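Local coordinates for protein esterase (Thermotoga maritima, PDB 3DOH) that probably hydrolyses carboxylic esters as a thermostable esterase that joins an immunoglobulin-like domain to an alpha/beta-hydrolase domain, at residues T10-V22 against N190-V202. Numbering follows the deposited sequence.
Sequences TLITKVFPEGEKV and NYLQVAGNRGAVV
Glu20 OE2 is gripped by two hydroxyls, one from each segment: Tyr191 OH donates to it over 2.6 Å and Thr13 OG1 over 2.7 Å. The bonds illustrate how a beta hairpin of an immunoglobulin-like domain can be docked on an alpha/beta-hydrolase domain, here with the turn 16-19 set against the loop and weakly bonded helical turn of 190-202. Tyr191 OH comes in on the syn side of OE2, 34° out of the carboxylate plane, and Thr13 OG1 on the anti side, 24° out of it and on the opposite face, which probably limits rotation of the group. Its other oxygen, OE1, lies at the edge of the Tyr191 ring and forms a salt bridge to Arg105, so the buried charge is probably well compensated. CG anti to the backbone N (chi1 173°) and an extended chain carry the carboxylate out to the Tyr191 hydroxyl. Glu20 CB packs 3.9 Å from Ala195 CB. Val15 sets CG2 near Val194 O and CG1 against Asn197 O, while its CB meets Val201 CG1. Arg198 lays one guanidinium face over Phe16 CA, and its NH1 forms a salt bridge with Glu347 of the second subunit and is 3.5 Å from Pro17 CD. At the turn, a water donates to Pro17 O (2.7 Å) and accepts from Arg198 N (2.9 Å).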
loop_
_atom_site.group_PDB
_atom_site.type_symbol
_atom_site.label_atom_id
_atom_site.label_comp_id
_atom_site.label_asym_id
_atom_site.label_seq_id
_atom_site.Cartn_x
_atom_site.Cartn_y
_atom_site.Cartn_z
ATOM N N THR A 10 30.866 19.980 5.945
ATOM C CA THR A 10 31.021 20.383 4.583
ATOM C C THR A 10 29.895 19.763 3.778
ATOM O O THR A 10 29.666 18.557 3.815
ATOM C CB THR A 10 32.350 19.901 4.038
ATOM O OG1 THR A 10 33.404 20.237 4.946
ATOM C CG2 THR A 10 32.616 20.535 2.700
ATOM N N LEU A 11 29.174 20.622 3.088
ATOM C CA LEU A 11 28.130 20.245 2.174
ATOM C C LEU A 11 28.716 19.737 0.877
ATOM O O LEU A 11 29.442 20.466 0.214
ATOM C CB LEU A 11 27.309 21.492 1.893
ATOM C CG LEU A 11 26.101 21.732 2.797
ATOM C CD1 LEU A 11 26.320 21.142 4.175
ATOM C CD2 LEU A 11 25.699 23.212 2.820
ATOM N N ILE A 12 28.437 18.495 0.507
ATOM C CA ILE A 12 28.900 18.001 -0.781
ATOM C C ILE A 12 27.763 18.134 -1.811
ATOM O O ILE A 12 26.650 17.576 -1.605
ATOM C CB ILE A 12 29.396 16.528 -0.713
ATOM C CG1 ILE A 12 30.235 16.269 0.543
ATOM C CG2 ILE A 12 30.153 16.150 -2.000
ATOM C CD1 ILE A 12 31.578 17.032 0.569
ATOM N N THR A 13 28.029 18.890 -2.884
ATOM C CA THR A 13 27.114 19.016 -4.016
ATOM C C THR A 13 27.718 18.336 -5.197
ATOM O O THR A 13 28.950 18.216 -5.307
ATOM C CB THR A 13 26.774 20.496 -4.452
ATOM O OG1 THR A 13 27.946 21.180 -4.940
ATOM C CG2 THR A 13 26.134 21.302 -3.311
ATOM N N LYS A 14 26.847 17.907 -6.106
ATOM C CA LYS A 14 27.267 17.188 -7.274
ATOM C C LYS A 14 26.248 17.531 -8.360
ATOM O O LYS A 14 25.048 17.745 -8.055
ATOM C CB LYS A 14 27.229 15.714 -6.925
ATOM C CG LYS A 14 27.743 14.784 -7.981
ATOM C CD LYS A 14 27.031 13.470 -7.845
ATOM C CE LYS A 14 27.867 12.321 -8.326
ATOM N NZ LYS A 14 28.910 11.984 -7.318
ATOM N N VAL A 15 26.670 17.586 -9.617
ATOM C CA VAL A 15 25.696 17.949 -10.645
ATOM C C VAL A 15 25.011 16.683 -11.180
ATOM O O VAL A 15 25.668 15.817 -11.820
ATOM C CB VAL A 15 26.301 18.823 -11.797
ATOM C CG1 VAL A 15 25.225 19.250 -12.792
ATOM C CG2 VAL A 15 27.033 20.052 -11.237
ATOM N N PHE A 16 23.704 16.579 -10.911
ATOM C CA PHE A 16 22.908 15.441 -11.364
ATOM C C PHE A 16 22.142 15.819 -12.649
ATOM O O PHE A 16 22.004 17.021 -12.971
ATOM C CB PHE A 16 21.938 14.985 -10.275
ATOM C CG PHE A 16 22.602 14.358 -9.102
ATOM C CD1 PHE A 16 22.932 15.128 -7.978
ATOM C CD2 PHE A 16 22.944 12.995 -9.116
ATOM C CE1 PHE A 16 23.583 14.552 -6.876
ATOM C CE2 PHE A 16 23.596 12.413 -8.041
ATOM C CZ PHE A 16 23.901 13.168 -6.912
ATOM N N PRO A 17 21.616 14.809 -13.385
ATOM C CA PRO A 17 21.023 15.192 -14.663
ATOM C C PRO A 17 20.040 16.374 -14.592
ATOM O O PRO A 17 19.980 17.175 -15.535
ATOM C CB PRO A 17 20.375 13.887 -15.140
ATOM C CG PRO A 17 21.286 12.817 -14.557
ATOM C CD PRO A 17 21.538 13.344 -13.161
ATOM N N GLU A 18 19.299 16.518 -13.491
ATOM C CA GLU A 18 18.338 17.634 -13.389
ATOM C C GLU A 18 18.927 18.843 -12.634
ATOM O O GLU A 18 18.192 19.742 -12.198
ATOM C CB GLU A 18 17.029 17.174 -12.754
ATOM C CG GLU A 18 16.600 15.731 -13.150
ATOM C CD GLU A 18 16.857 14.674 -12.049
ATOM O OE1 GLU A 18 17.966 14.022 -12.041
ATOM O OE2 GLU A 18 15.932 14.513 -11.187
ATOM N N GLY A 19 20.258 18.855 -12.494
ATOM C CA GLY A 19 20.968 19.941 -11.858
ATOM C C GLY A 19 21.671 19.581 -10.571
ATOM O O GLY A 19 21.675 18.410 -10.147
ATOM N N GLU A 20 22.259 20.593 -9.941
ATOM C CA GLU A 20 23.159 20.391 -8.815
ATOM C C GLU A 20 22.379 20.200 -7.521
ATOM O O GLU A 20 21.481 20.977 -7.198
ATOM C CB GLU A 20 24.121 21.573 -8.679
ATOM C CG GLU A 20 24.995 21.522 -7.436
ATOM C CD GLU A 20 25.487 22.892 -7.014
ATOM O OE1 GLU A 20 24.742 23.878 -7.205
ATOM O OE2 GLU A 20 26.616 22.984 -6.491
ATOM N N LYS A 21 22.736 19.154 -6.786
ATOM C CA LYS A 21 22.049 18.790 -5.570
ATOM C C LYS A 21 23.107 18.603 -4.513
ATOM O O LYS A 21 24.246 18.219 -4.815
ATOM C CB LYS A 21 21.310 17.464 -5.690
ATOM C CG LYS A 21 20.228 17.254 -6.788
ATOM C CD LYS A 21 19.590 15.859 -6.557
ATOM C CE LYS A 21 18.458 15.563 -7.484
ATOM N NZ LYS A 21 17.301 16.444 -7.217
ATOM N N VAL A 22 22.726 18.858 -3.270
ATOM C CA VAL A 22 23.543 18.473 -2.134
ATOM C C VAL A 22 23.306 16.964 -1.891
ATOM O O VAL A 22 22.194 16.557 -1.510
ATOM C CB VAL A 22 23.150 19.230 -0.847
ATOM C CG1 VAL A 22 24.156 18.959 0.218
ATOM C CG2 VAL A 22 23.061 20.702 -1.079
ATOM N N ASN A 190 28.589 33.213 -12.912
ATOM C CA ASN A 190 29.541 32.224 -13.388
ATOM C C ASN A 190 29.387 30.822 -12.737
ATOM O O ASN A 190 30.358 30.049 -12.654
ATOM C CB ASN A 190 30.973 32.737 -13.199
ATOM C CG ASN A 190 31.896 32.296 -14.308
ATOM O OD1 ASN A 190 31.494 31.541 -15.192
ATOM N ND2 ASN A 190 33.139 32.755 -14.279
ATOM N N TYR A 191 28.193 30.487 -12.269
ATOM C CA TYR A 191 28.007 29.196 -11.609
ATOM C C TYR A 191 26.878 28.413 -12.257
ATOM O O TYR A 191 27.035 27.253 -12.641
ATOM C CB TYR A 191 27.724 29.393 -10.118
ATOM C CG TYR A 191 27.913 28.144 -9.288
ATOM C CD1 TYR A 191 29.101 27.912 -8.607
ATOM C CD2 TYR A 191 26.904 27.196 -9.185
ATOM C CE1 TYR A 191 29.279 26.772 -7.847
ATOM C CE2 TYR A 191 27.072 26.052 -8.427
ATOM C CZ TYR A 191 28.261 25.846 -7.761
ATOM O OH TYR A 191 28.434 24.708 -7.005
ATOM N N LEU A 192 25.736 29.074 -12.367
ATOM C CA LEU A 192 24.532 28.523 -12.999
ATOM C C LEU A 192 24.757 27.617 -14.196
ATOM O O LEU A 192 24.170 26.529 -14.251
ATOM C CB LEU A 192 23.613 29.654 -13.407
ATOM C CG LEU A 192 22.291 29.736 -12.653
ATOM C CD1 LEU A 192 22.254 28.959 -11.317
ATOM C CD2 LEU A 192 21.961 31.196 -12.461
ATOM N N GLN A 193 25.623 28.045 -15.116
ATOM C CA GLN A 193 25.709 27.431 -16.457
ATOM C C GLN A 193 26.451 26.106 -16.415
ATOM O O GLN A 193 26.510 25.331 -17.399
ATOM C CB GLN A 193 26.307 28.412 -17.496
ATOM C CG GLN A 193 27.826 28.510 -17.571
ATOM C CD GLN A 193 28.421 29.404 -16.499
ATOM O OE1 GLN A 193 27.744 29.762 -15.527
ATOM N NE2 GLN A 193 29.694 29.774 -16.666
ATOM N N VAL A 194 26.985 25.845 -15.235
ATOM C CA VAL A 194 27.788 24.690 -15.009
ATOM C C VAL A 194 27.052 23.798 -13.982
ATOM O O VAL A 194 27.440 22.663 -13.744
ATOM C CB VAL A 194 29.229 25.188 -14.615
ATOM C CG1 VAL A 194 29.665 24.773 -13.220
ATOM C CG2 VAL A 194 30.259 24.849 -15.688
ATOM N N ALA A 195 25.968 24.287 -13.403
ATOM C CA ALA A 195 25.325 23.562 -12.345
ATOM C C ALA A 195 23.881 23.182 -12.686
ATOM O O ALA A 195 23.297 22.274 -12.087
ATOM C CB ALA A 195 25.358 24.370 -11.100
ATOM N N GLY A 196 23.302 23.872 -13.652
ATOM C CA GLY A 196 21.896 23.652 -13.984
ATOM C C GLY A 196 21.603 22.292 -14.587
ATOM O O GLY A 196 20.504 21.790 -14.428
ATOM N N ASN A 197 22.588 21.682 -15.252
ATOM C CA ASN A 197 22.474 20.327 -15.845
ATOM C C ASN A 197 23.884 19.743 -16.108
ATOM O O ASN A 197 24.867 20.378 -15.747
ATOM C CB ASN A 197 21.648 20.391 -17.118
ATOM C CG ASN A 197 22.079 21.529 -18.008
ATOM O OD1 ASN A 197 21.256 22.369 -18.418
ATOM N ND2 ASN A 197 23.382 21.573 -18.329
ATOM N N ARG A 198 23.993 18.566 -16.719
ATOM C CA ARG A 198 25.272 17.877 -16.823
ATOM C C ARG A 198 25.995 18.321 -18.101
ATOM O O ARG A 198 26.970 17.707 -18.547
ATOM C CB ARG A 198 25.079 16.346 -16.772
ATOM C CG ARG A 198 24.955 15.675 -15.354
ATOM C CD ARG A 198 25.747 14.326 -15.255
ATOM N NE ARG A 198 26.261 14.065 -13.890
ATOM C CZ ARG A 198 25.823 13.101 -13.036
ATOM N NH1 ARG A 198 24.840 12.242 -13.384
ATOM N NH2 ARG A 198 26.366 12.977 -11.804
ATOM N N GLY A 199 25.521 19.424 -18.682
ATOM C CA GLY A 199 26.010 19.905 -19.994
ATOM C C GLY A 199 27.489 20.201 -20.099
ATOM O O GLY A 199 28.116 19.955 -21.148
ATOM N N ALA A 200 28.065 20.725 -19.017
ATOM C CA ALA A 200 29.483 21.104 -19.032
ATOM C C ALA A 200 30.308 19.977 -18.428
ATOM O O ALA A 200 31.360 19.604 -18.910
ATOM C CB ALA A 200 29.701 22.400 -18.247
ATOM N N VAL A 201 29.750 19.416 -17.379
ATOM C CA VAL A 201 30.455 18.639 -16.418
ATOM C C VAL A 201 30.653 17.182 -16.862
ATOM O O VAL A 201 31.652 16.537 -16.529
ATOM C CB VAL A 201 29.617 18.787 -15.130
ATOM C CG1 VAL A 201 29.108 17.475 -14.594
ATOM C CG2 VAL A 201 30.269 19.736 -14.136
ATOM N N VAL A 202 29.734 16.659 -17.656
ATOM C CA VAL A 202 29.847 15.258 -18.115
ATOM C C VAL A 202 31.214 15.055 -18.790
ATOM O O VAL A 202 31.923 14.092 -18.493
ATOM C CB VAL A 202 28.636 14.839 -19.019
ATOM C CG1 VAL A 202 28.562 15.694 -20.296
ATOM C CG2 VAL A 202 28.681 13.365 -19.335
HETATM O O HOH W 1 21.656 17.127 -17.653
#